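Long-range contacts in F5/8 type C domain protein (Bacteroides ovatus, PDB 4ZRX), which probably hydrolyses alpha-L-fucosides with a TIM-barrel domain and carries a C-terminal F5/8 type C domain that may bind sugars: residues N359-G364 against V455-A460; N387-Q392 against L429-V434; L391-T396 against T421-K426; T405-T410 against K438-I443. One frame throughout, in Å; residues are numbered along the deposited sequence. Where two conformers were deposited one is given.

Contact 1: residues N359-G364 against V455-A460; sequences NRVKNG and VAAYYA
N359 reaches across to A457 and Y458, and its side-chain oxygen closes an Asx turn in the loop that leads from helix 339-356 into a β-sandwich. Its CG stands anti to the backbone N (chi1 -178°), and OD1 beyond it accepts from A457 N at 3.1 Å and from V361 N two residues further along its own segment. The two donors come from opposite faces of the amide plane, so the oxygen is gripped between turn and strand. Next to it, R360 N gives a nearly straight bond of 2.8 Å to A457 O. Around this pair the packing is tight. V361 CG2 rests on A457 CB at 3.8 Å, and V361 CG1 lies against V455 O, with L439 of the second sheet also touching V361 and A457. N359 CB meets Y458 CE2 at 3.7 Å, the amide and ring planes 32° apart, while F356 makes an edge-to-face stack with the same ring. The chain of R360, bent at both chi2 and chi3, instead carries its guanidinium away from the strand to D358 and S384. Toward G364 the contact thins: the loop swings out through exposed residues and returns for one backbone bond, V455 N to G364 O, 3.0 Å. Between this bond and the Asx turn sits a water, which accepts from N359 ND2 and donates to V455 O at 2.7 Å.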
# COMPACT_ATOMS: atom_id res chain seq x y z
N ASN A 359 4.60 -16.13 -19.11
CA ASN A 359 4.98 -14.98 -19.88
C ASN A 359 4.80 -15.29 -21.36
O ASN A 359 5.35 -16.24 -21.85
CB ASN A 359 6.43 -14.68 -19.57
CG ASN A 359 6.95 -13.47 -20.26
OD1 ASN A 359 6.24 -12.76 -21.01
ND2 ASN A 359 8.22 -13.25 -20.03
N ARG A 360 4.03 -14.48 -22.04
CA ARG A 360 3.67 -14.72 -23.42
C ARG A 360 4.65 -14.14 -24.43
O ARG A 360 4.58 -14.46 -25.61
CB ARG A 360 2.26 -14.23 -23.72
CG ARG A 360 1.13 -14.81 -22.79
CD ARG A 360 1.05 -16.35 -22.80
NE ARG A 360 0.75 -16.83 -24.12
CZ ARG A 360 0.50 -18.10 -24.41
NH1 ARG A 360 0.58 -19.06 -23.48
NH2 ARG A 360 0.21 -18.41 -25.64
N VAL A 361 5.56 -13.30 -23.98
CA VAL A 361 6.57 -12.69 -24.85
C VAL A 361 7.69 -13.74 -25.03
O VAL A 361 8.23 -14.24 -24.06
CB VAL A 361 7.13 -11.41 -24.27
CG1 VAL A 361 8.27 -10.85 -25.07
CG2 VAL A 361 6.00 -10.38 -24.19
N LYS A 362 8.06 -13.94 -26.28
CA LYS A 362 9.25 -14.69 -26.61
C LYS A 362 10.35 -13.62 -26.76
O LYS A 362 10.15 -12.55 -27.33
CB LYS A 362 9.03 -15.36 -27.97
CG LYS A 362 7.82 -16.23 -28.07
CD LYS A 362 7.72 -16.87 -29.52
CE LYS A 362 8.77 -17.92 -29.68
NZ LYS A 362 8.61 -18.65 -30.98
N ASN A 363 11.50 -13.94 -26.31
CA ASN A 363 12.67 -13.11 -26.55
C ASN A 363 12.53 -11.70 -26.03
O ASN A 363 13.07 -10.78 -26.60
CB ASN A 363 13.09 -13.21 -28.00
CG ASN A 363 13.14 -14.67 -28.47
OD1 ASN A 363 13.95 -15.48 -27.95
ND2 ASN A 363 12.30 -15.03 -29.42
N GLY A 364 11.86 -11.60 -24.88
CA GLY A 364 11.60 -10.34 -24.21
C GLY A 364 12.79 -9.72 -23.47
O GLY A 364 12.72 -8.56 -23.06
N VAL A 455 10.75 -6.80 -21.68
CA VAL A 455 9.34 -6.67 -21.89
C VAL A 455 8.72 -8.03 -21.73
O VAL A 455 9.21 -9.03 -22.31
CB VAL A 455 9.08 -6.15 -23.35
CG1 VAL A 455 7.59 -6.08 -23.68
CG2 VAL A 455 9.68 -4.75 -23.50
N ALA A 456 7.62 -8.09 -21.00
CA ALA A 456 6.91 -9.32 -20.68
C ALA A 456 5.40 -9.06 -20.77
O ALA A 456 4.95 -7.90 -20.73
CB ALA A 456 7.29 -9.85 -19.34
N ALA A 457 4.59 -10.10 -20.94
CA ALA A 457 3.14 -9.94 -21.05
C ALA A 457 2.42 -11.15 -20.56
O ALA A 457 2.94 -12.29 -20.68
CB ALA A 457 2.72 -9.62 -22.48
N TYR A 458 1.27 -10.91 -19.97
CA TYR A 458 0.53 -11.94 -19.25
C TYR A 458 -0.96 -11.72 -19.39
O TYR A 458 -1.43 -10.67 -19.82
CB TYR A 458 0.87 -11.90 -17.74
CG TYR A 458 2.34 -11.93 -17.40
CD1 TYR A 458 3.06 -10.76 -17.30
CD2 TYR A 458 3.02 -13.16 -17.21
CE1 TYR A 458 4.40 -10.79 -17.02
CE2 TYR A 458 4.37 -13.17 -16.86
CZ TYR A 458 5.06 -11.98 -16.86
OH TYR A 458 6.38 -12.01 -16.50
N TYR A 459 -1.69 -12.74 -19.00
CA TYR A 459 -3.12 -12.69 -18.77
C TYR A 459 -3.34 -12.78 -17.27
O TYR A 459 -2.98 -13.79 -16.65
CB TYR A 459 -3.86 -13.83 -19.47
CG TYR A 459 -5.36 -13.67 -19.26
CD1 TYR A 459 -6.09 -12.77 -20.05
CD2 TYR A 459 -6.03 -14.34 -18.25
CE1 TYR A 459 -7.47 -12.60 -19.84
CE2 TYR A 459 -7.40 -14.14 -18.04
CZ TYR A 459 -8.10 -13.27 -18.83
OH TYR A 459 -9.47 -13.07 -18.68
N ALA A 460 -3.85 -11.70 -16.68
CA ALA A 460 -4.22 -11.63 -15.26
C ALA A 460 -5.74 -11.79 -15.17
O ALA A 460 -6.48 -11.01 -15.76
CB ALA A 460 -3.84 -10.34 -14.67
O HOH W 1 10.13 -11.28 -21.13

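Contact 2: residues N387-Q392 against L429-V434; sequences NLVMLQ and LRFPAV
F431 holds its CG between the backbone N and the carbonyl carbon (chi1 48°), which turns the ring under the backbone of N387 at a classic β bulge, in which N387 and L388 both face Y458 of the neighbouring strand. N387 C sits 3.7 Å above the ring plane, over its centre, and N387 CA makes a CH-pi contact 3.9 Å from the ring centroid. V389 comes to the same ring from another direction, with CG2 at the edge and 3.6 Å from CE2. The backbones form an antiparallel ladder along one edge of a β-sandwich sheet. V389 and L429 are a hydrogen-bonded pair, with V389 N to L429 O at 2.9 Å and L429 N to V389 O at 2.8 Å. Farther on, F431 N still reaches N387 O at 3.0 Å, but from 41° above the carbonyl plane, as the chain turns its corner. V389 points to the sandwich interior, where it meets L439. On the other face, L388 CD1 touches R430 CG at 3.9 Å, and both residues pack on F316 of barrel helix 308-316, R430 also pairing with D313. N387 OD1 accepts from A460 N, and beside A433 a water accepts hydrogen bonds from both N387 ND2 and A433 N, the latter at 3.2 Å.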
# COMPACT_ATOMS: atom_id res chain seq x y z
N ASN A 387 -3.61 -9.11 -21.12
CA ASN A 387 -4.17 -7.90 -20.55
C ASN A 387 -3.26 -7.17 -19.57
O ASN A 387 -3.74 -6.29 -18.79
CB ASN A 387 -5.53 -8.20 -19.91
CG ASN A 387 -5.44 -9.20 -18.78
OD1 ASN A 387 -4.37 -9.54 -18.31
ND2 ASN A 387 -6.58 -9.64 -18.31
N LEU A 388 -1.96 -7.53 -19.61
CA LEU A 388 -0.95 -7.04 -18.72
C LEU A 388 0.37 -7.07 -19.42
O LEU A 388 0.78 -8.11 -19.96
CB LEU A 388 -0.89 -7.88 -17.41
CG LEU A 388 0.23 -7.72 -16.43
CD1 LEU A 388 0.30 -6.36 -15.94
CD2 LEU A 388 0.08 -8.75 -15.29
N VAL A 389 1.03 -5.94 -19.42
CA VAL A 389 2.40 -5.80 -19.96
C VAL A 389 3.28 -5.26 -18.87
O VAL A 389 2.88 -4.34 -18.13
CB VAL A 389 2.41 -4.95 -21.22
CG1 VAL A 389 3.82 -4.59 -21.71
CG2 VAL A 389 1.67 -5.65 -22.30
N MSE A 390 4.49 -5.80 -18.82
CA MSE A 390 5.51 -5.40 -17.88
C MSE A 390 6.76 -4.94 -18.64
O MSE A 390 7.18 -5.62 -19.60
CB MSE A 390 5.84 -6.58 -16.95
CG MSE A 390 6.82 -6.22 -15.88
SE MSE A 390 8.49 -6.94 -16.26
CE MSE A 390 8.31 -8.64 -15.66
N LEU A 391 7.32 -3.83 -18.22
CA LEU A 391 8.51 -3.26 -18.80
C LEU A 391 9.56 -3.01 -17.72
O LEU A 391 9.18 -2.64 -16.57
CB LEU A 391 8.19 -1.96 -19.50
CG LEU A 391 6.95 -2.05 -20.41
CD1 LEU A 391 6.52 -0.69 -20.71
CD2 LEU A 391 7.30 -2.76 -21.67
N GLN A 392 10.85 -3.15 -18.10
CA GLN A 392 11.94 -2.73 -17.21
C GLN A 392 13.01 -1.97 -17.97
O GLN A 392 13.32 -2.36 -19.12
CB GLN A 392 12.60 -3.94 -16.54
CG GLN A 392 11.64 -4.81 -15.79
CD GLN A 392 12.32 -5.91 -14.98
OE1 GLN A 392 12.52 -7.03 -15.47
NE2 GLN A 392 12.71 -5.60 -13.75
N LEU A 429 1.36 -2.30 -16.98
CA LEU A 429 0.17 -1.69 -17.60
C LEU A 429 -0.88 -2.73 -17.77
O LEU A 429 -0.60 -3.83 -18.28
CB LEU A 429 0.53 -1.14 -18.97
CG LEU A 429 1.39 0.11 -19.00
CD1 LEU A 429 1.82 0.33 -20.45
CD2 LEU A 429 0.61 1.29 -18.42
N ARG A 430 -2.10 -2.43 -17.34
CA ARG A 430 -3.22 -3.28 -17.49
C ARG A 430 -4.21 -2.66 -18.49
O ARG A 430 -4.38 -1.43 -18.56
CB ARG A 430 -3.89 -3.56 -16.15
CG ARG A 430 -3.03 -4.44 -15.25
CD ARG A 430 -3.74 -4.91 -14.01
NE ARG A 430 -4.04 -3.81 -13.08
CZ ARG A 430 -4.79 -3.95 -11.99
NH1 ARG A 430 -5.40 -5.11 -11.70
NH2 ARG A 430 -4.97 -2.93 -11.16
N PHE A 431 -4.94 -3.52 -19.18
CA PHE A 431 -5.84 -3.07 -20.24
C PHE A 431 -6.82 -4.17 -20.57
O PHE A 431 -6.61 -5.30 -20.19
CB PHE A 431 -5.06 -2.68 -21.51
CG PHE A 431 -4.04 -3.69 -21.93
CD1 PHE A 431 -4.36 -4.69 -22.78
CD2 PHE A 431 -2.72 -3.58 -21.46
CE1 PHE A 431 -3.40 -5.61 -23.17
CE2 PHE A 431 -1.75 -4.53 -21.86
CZ PHE A 431 -2.10 -5.55 -22.68
N PRO A 432 -7.88 -3.86 -21.33
CA PRO A 432 -8.83 -4.96 -21.64
C PRO A 432 -8.17 -6.02 -22.51
O PRO A 432 -7.42 -5.66 -23.43
CB PRO A 432 -9.97 -4.25 -22.43
CG PRO A 432 -9.85 -2.82 -22.00
CD PRO A 432 -8.38 -2.53 -21.73
N ALA A 433 -8.46 -7.28 -22.21
CA ALA A 433 -7.85 -8.40 -22.87
C ALA A 433 -7.94 -8.28 -24.39
O ALA A 433 -8.99 -7.93 -24.95
CB ALA A 433 -8.49 -9.71 -22.42
N VAL A 434 -6.83 -8.61 -25.03
CA VAL A 434 -6.79 -8.74 -26.48
C VAL A 434 -6.06 -10.00 -26.91
O VAL A 434 -5.12 -10.46 -26.24
CB VAL A 434 -6.13 -7.50 -27.11
CG1 VAL A 434 -4.66 -7.38 -26.74
CG2 VAL A 434 -6.31 -7.49 -28.61
O HOH W 2 -9.27 -8.34 -19.35

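Contact 3: residues L391-T396 against T421-K426; sequences LQEDIT and TTIGYK. With EDO (1,2-ethanediol), chain F.
E393 N donates to G424 O at 2.9 Å, joining the end of a β-sandwich strand to an irregular loop in which G424 adopts a positive phi (77°) with psi -145°. At these angles a side chain on G424 would jam against the preceding carbonyl oxygen. E393 answers with a second bond: its extended chain brings OE2 to G424 N, 2.7 Å away and on the anti side of the carboxylate, while OE1 takes R400 N and V401 N. Q392 binds the loop further along. Its NE2 gives a 3.0 Å bond to Y425 O, which lies in the plane of the amide, and the same nitrogen sits 3.8 Å above one face of the Y425 ring, offset toward the rim. A water accepts from NE2 and donates to Y425 OH, and OE1 binds Q454. An alanine at Q392 would probably uncover that part of the ring face and leave both Y425 O and Q454 NE2 without their glutamine partner. I395 adds apolar packing, CG2 on G424 C at 3.6 Å and CD1 at the edge of the Y425 ring, while I423 CG2 meets L391 CB at 3.9 Å. K426 runs alongside Q392, and its NZ forms a salt bridge with E43 of the barrel domain, to which Y425 OH is also hydrogen-bonded. NZ also makes a weak 2.9 Å bond to O2 of a 1,2-ethanediol, probably from the crystallisation liquor.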
# COMPACT_ATOMS: atom_id res chain seq x y z
N LEU A 391 7.32 -3.83 -18.22
CA LEU A 391 8.51 -3.26 -18.80
C LEU A 391 9.56 -3.01 -17.72
O LEU A 391 9.18 -2.64 -16.57
CB LEU A 391 8.19 -1.96 -19.50
CG LEU A 391 6.95 -2.05 -20.41
CD1 LEU A 391 6.52 -0.69 -20.71
CD2 LEU A 391 7.30 -2.76 -21.67
N GLN A 392 10.85 -3.15 -18.10
CA GLN A 392 11.94 -2.73 -17.21
C GLN A 392 13.01 -1.97 -17.97
O GLN A 392 13.32 -2.36 -19.12
CB GLN A 392 12.60 -3.94 -16.54
CG GLN A 392 11.64 -4.81 -15.79
CD GLN A 392 12.32 -5.91 -14.98
OE1 GLN A 392 12.52 -7.03 -15.47
NE2 GLN A 392 12.71 -5.60 -13.75
N GLU A 393 13.63 -1.00 -17.30
CA GLU A 393 14.83 -0.34 -17.78
C GLU A 393 16.03 -0.89 -17.06
O GLU A 393 15.96 -1.29 -15.89
CB GLU A 393 14.80 1.18 -17.48
CG GLU A 393 14.03 2.00 -18.34
CD GLU A 393 14.04 3.47 -17.90
OE1 GLU A 393 14.93 4.19 -18.35
OE2 GLU A 393 13.15 3.92 -17.17
N ASP A 394 17.19 -0.76 -17.68
CA ASP A 394 18.41 -1.08 -17.01
C ASP A 394 18.87 0.05 -16.13
O ASP A 394 19.77 0.85 -16.55
CB ASP A 394 19.53 -1.39 -18.01
CG ASP A 394 20.81 -1.81 -17.35
OD1 ASP A 394 20.84 -1.95 -16.10
OD2 ASP A 394 21.83 -2.02 -18.14
N ILE A 395 18.39 0.06 -14.89
CA ILE A 395 18.61 1.18 -14.00
C ILE A 395 20.05 1.24 -13.48
O ILE A 395 20.44 2.22 -12.86
CB ILE A 395 17.58 1.24 -12.85
CG1 ILE A 395 17.61 -0.05 -12.05
CG2 ILE A 395 16.20 1.56 -13.40
CD1 ILE A 395 16.87 0.06 -10.74
N THR A 396 20.86 0.22 -13.78
CA THR A 396 22.31 0.32 -13.53
C THR A 396 22.97 1.39 -14.34
O THR A 396 24.13 1.70 -14.08
CB THR A 396 23.11 -1.05 -13.70
OG1 THR A 396 23.22 -1.42 -15.08
CG2 THR A 396 22.44 -2.15 -12.94
N THR A 421 4.66 6.91 -18.70
CA THR A 421 5.64 7.96 -18.59
C THR A 421 6.98 7.30 -18.26
O THR A 421 7.68 6.86 -19.17
CB THR A 421 5.17 9.00 -17.61
OG1 THR A 421 4.71 8.40 -16.42
CG2 THR A 421 4.06 9.83 -18.22
N THR A 422 7.31 7.21 -16.99
CA THR A 422 8.48 6.50 -16.51
C THR A 422 8.31 4.99 -16.64
O THR A 422 7.20 4.48 -16.69
CB THR A 422 8.76 6.86 -15.04
OG1 THR A 422 7.58 6.65 -14.29
CG2 THR A 422 9.23 8.26 -14.93
N ILE A 423 9.44 4.29 -16.68
CA ILE A 423 9.48 2.86 -16.50
C ILE A 423 10.26 2.56 -15.23
O ILE A 423 9.69 2.19 -14.25
CB ILE A 423 10.05 2.13 -17.74
CG1 ILE A 423 9.09 2.34 -18.91
CG2 ILE A 423 10.24 0.68 -17.42
CD1 ILE A 423 9.59 1.79 -20.21
N GLY A 424 11.57 2.83 -15.23
CA GLY A 424 12.36 2.59 -14.04
C GLY A 424 12.67 1.12 -13.87
O GLY A 424 12.83 0.36 -14.83
N TYR A 425 12.69 0.69 -12.61
CA TYR A 425 12.90 -0.70 -12.34
C TYR A 425 11.86 -1.62 -12.94
O TYR A 425 12.20 -2.67 -13.55
CB TYR A 425 13.00 -0.94 -10.83
CG TYR A 425 13.04 -2.38 -10.46
CD1 TYR A 425 14.15 -3.13 -10.69
CD2 TYR A 425 11.88 -3.00 -10.01
CE1 TYR A 425 14.15 -4.51 -10.40
CE2 TYR A 425 11.87 -4.31 -9.74
CZ TYR A 425 13.00 -5.05 -9.93
OH TYR A 425 12.92 -6.40 -9.67
N LYS A 426 10.61 -1.23 -12.84
CA LYS A 426 9.49 -2.04 -13.31
C LYS A 426 8.27 -1.18 -13.41
O LYS A 426 7.95 -0.46 -12.49
CB LYS A 426 9.25 -3.21 -12.40
CG LYS A 426 8.22 -4.20 -12.83
CD LYS A 426 8.26 -5.48 -12.04
CE LYS A 426 9.43 -6.30 -12.45
NZ LYS A 426 9.45 -7.69 -11.84
C1 EDO F . 7.14 -10.25 -10.36
O1 EDO F . 8.53 -10.10 -9.97
C2 EDO F . 6.51 -9.00 -11.02
O2 EDO F . 6.88 -8.96 -12.41
O HOH W 3 13.95 -7.69 -12.08
O HOH W 4 11.53 -9.15 -13.09
O HOH W 5 11.77 6.01 -16.40
O HOH W 6 15.02 -2.90 -14.02

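Contact 4: residues T405-T410 against K438-I443; sequences TVEALT and KLRVRI
E407 stands between R440 and R442 on one face of an antiparallel pair of strands in the β-sandwich, forming a salt-bridge network. The side chains of E407 and R440 run alongside each other in the same direction, carboxylate and guanidinium planes 56° apart. R440 grips side-on: NE and NH2 both reach OE1, each at 2.9 Å, with the oxygen in the guanidinium plane. R442 crosses the carboxylate at a slant and grips end-on, NH2 to OE1 at 3.0 Å and NH1 to OE2 at 3.1 Å, both nitrogens above the carboxylate plane. OE1 thus accepts three bonds, and the carboxylate probably offsets the repulsion of two neighbouring arginines. An alanine at E407 would probably leave the guanidiniums without the charge between them and freer to turn, though R442 keeps E375 and R440 its cation-pi contact with W414. E407 and R440 are a hydrogen-bonded pair, with R440 N to E407 O at 2.7 Å. The opposite face is apolar: L439 CD1 touches both A408 CB, 4.0 Å away, and V406 CG1 at 4.1 Å. Beyond the charged cluster, T405 OG1 is hydrogen-bonded to D444, and a water donates to that oxygen and accepts from R442 NH1 at 2.9 Å.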
# COMPACT_ATOMS: atom_id res chain seq x y z
N THR A 405 4.60 4.17 -25.38
CA THR A 405 3.38 3.60 -25.87
C THR A 405 3.57 2.12 -26.14
O THR A 405 4.64 1.73 -26.58
CB THR A 405 2.98 4.31 -27.19
OG1 THR A 405 2.85 5.71 -26.90
CG2 THR A 405 1.61 3.78 -27.71
N VAL A 406 2.53 1.31 -25.88
CA VAL A 406 2.52 -0.10 -26.16
C VAL A 406 1.31 -0.45 -27.03
O VAL A 406 0.20 0.00 -26.79
CB VAL A 406 2.43 -0.96 -24.89
CG1 VAL A 406 2.60 -2.35 -25.21
CG2 VAL A 406 3.49 -0.51 -23.86
N GLU A 407 1.60 -1.22 -28.10
CA GLU A 407 0.62 -1.68 -29.05
C GLU A 407 0.70 -3.19 -29.19
O GLU A 407 1.74 -3.77 -28.96
CB GLU A 407 0.85 -1.00 -30.41
CG GLU A 407 0.68 0.48 -30.31
CD GLU A 407 1.31 1.23 -31.47
OE1 GLU A 407 2.15 0.67 -32.23
OE2 GLU A 407 0.96 2.40 -31.61
N ALA A 408 -0.45 -3.79 -29.48
CA ALA A 408 -0.58 -5.24 -29.68
C ALA A 408 -1.13 -5.50 -31.05
O ALA A 408 -2.07 -4.80 -31.52
CB ALA A 408 -1.46 -5.82 -28.63
N LEU A 409 -0.48 -6.42 -31.75
CA LEU A 409 -0.90 -6.75 -33.10
C LEU A 409 -2.03 -7.77 -33.09
O LEU A 409 -1.78 -9.01 -32.87
CB LEU A 409 0.26 -7.26 -33.89
CG LEU A 409 -0.04 -7.55 -35.34
CD1 LEU A 409 -0.63 -6.37 -36.04
CD2 LEU A 409 1.25 -7.99 -36.06
N THR A 410 -3.22 -7.32 -33.42
CA THR A 410 -4.42 -8.21 -33.55
C THR A 410 -4.52 -8.74 -34.98
O THR A 410 -3.69 -8.36 -35.83
CB THR A 410 -5.71 -7.47 -33.20
OG1 THR A 410 -6.05 -6.57 -34.29
CG2 THR A 410 -5.57 -6.72 -31.93
N LYS A 438 1.95 -10.16 -31.67
CA LYS A 438 3.11 -9.37 -31.44
C LYS A 438 2.75 -8.21 -30.52
O LYS A 438 1.59 -7.79 -30.43
CB LYS A 438 3.67 -8.82 -32.74
CG LYS A 438 4.34 -9.89 -33.71
CD LYS A 438 4.84 -9.22 -34.95
CE LYS A 438 5.79 -10.11 -35.85
NZ LYS A 438 5.43 -11.54 -36.07
N LEU A 439 3.79 -7.66 -29.90
CA LEU A 439 3.69 -6.46 -29.12
C LEU A 439 4.68 -5.49 -29.66
O LEU A 439 5.78 -5.88 -30.14
CB LEU A 439 4.03 -6.84 -27.68
CG LEU A 439 3.41 -6.21 -26.53
CD1 LEU A 439 1.88 -6.18 -26.48
CD2 LEU A 439 4.02 -6.92 -25.30
N ARG A 440 4.35 -4.23 -29.65
CA ARG A 440 5.30 -3.20 -30.06
C ARG A 440 5.39 -2.17 -28.96
O ARG A 440 4.35 -1.75 -28.45
CB ARG A 440 4.82 -2.53 -31.35
CG ARG A 440 5.73 -1.45 -31.85
CD ARG A 440 5.58 -1.23 -33.33
NE ARG A 440 4.31 -0.62 -33.65
CZ ARG A 440 3.81 -0.45 -34.87
NH1 ARG A 440 4.46 -0.85 -35.95
NH2 ARG A 440 2.64 0.13 -35.00
N VAL A 441 6.62 -1.74 -28.63
CA VAL A 441 6.84 -0.71 -27.64
C VAL A 441 7.56 0.41 -28.34
O VAL A 441 8.47 0.20 -29.15
CB VAL A 441 7.73 -1.22 -26.48
CG1 VAL A 441 7.98 -0.11 -25.45
CG2 VAL A 441 7.08 -2.44 -25.86
N ARG A 442 7.06 1.61 -28.11
CA ARG A 442 7.64 2.83 -28.64
C ARG A 442 8.08 3.73 -27.51
O ARG A 442 7.27 4.07 -26.65
CB ARG A 442 6.60 3.56 -29.51
CG ARG A 442 7.20 4.72 -30.27
CD ARG A 442 6.16 5.39 -31.20
NE ARG A 442 5.62 4.37 -32.11
CZ ARG A 442 4.40 3.79 -32.05
NH1 ARG A 442 3.46 4.14 -31.19
NH2 ARG A 442 4.17 2.80 -32.89
N ILE A 443 9.34 4.10 -27.48
CA ILE A 443 9.82 5.10 -26.51
C ILE A 443 9.63 6.44 -27.15
O ILE A 443 10.36 6.84 -28.07
CB ILE A 443 11.28 4.88 -26.07
CG1 ILE A 443 11.49 3.47 -25.46
CG2 ILE A 443 11.67 6.02 -25.14
CD1 ILE A 443 10.50 3.05 -24.37
O HOH W 7 3.46 6.74 -29.81

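Contacts 1, 2 and 3 gather round one sheet of the sandwich, with strand 388-393 used by both 2 and 3 and bonded to the strand of contact 1; contact 4 belongs to the facing sheet. L439 ties the layers together, its CD2 packing on V361, V455 and A457 of contact 1 and on V389 of contact 2. In contacts 1 and 3, which are buried, side-chain amide or carboxylate groups join a loop to a strand through backbone atoms of one or the other, whereas 2 and 4 are partly buried strand ladders. Their outer chemistry differs: contact 4 carries an ion-pair network on its outward face, while contacts 2 and 3 turn R430, Y425 and K426 toward the barrel domain.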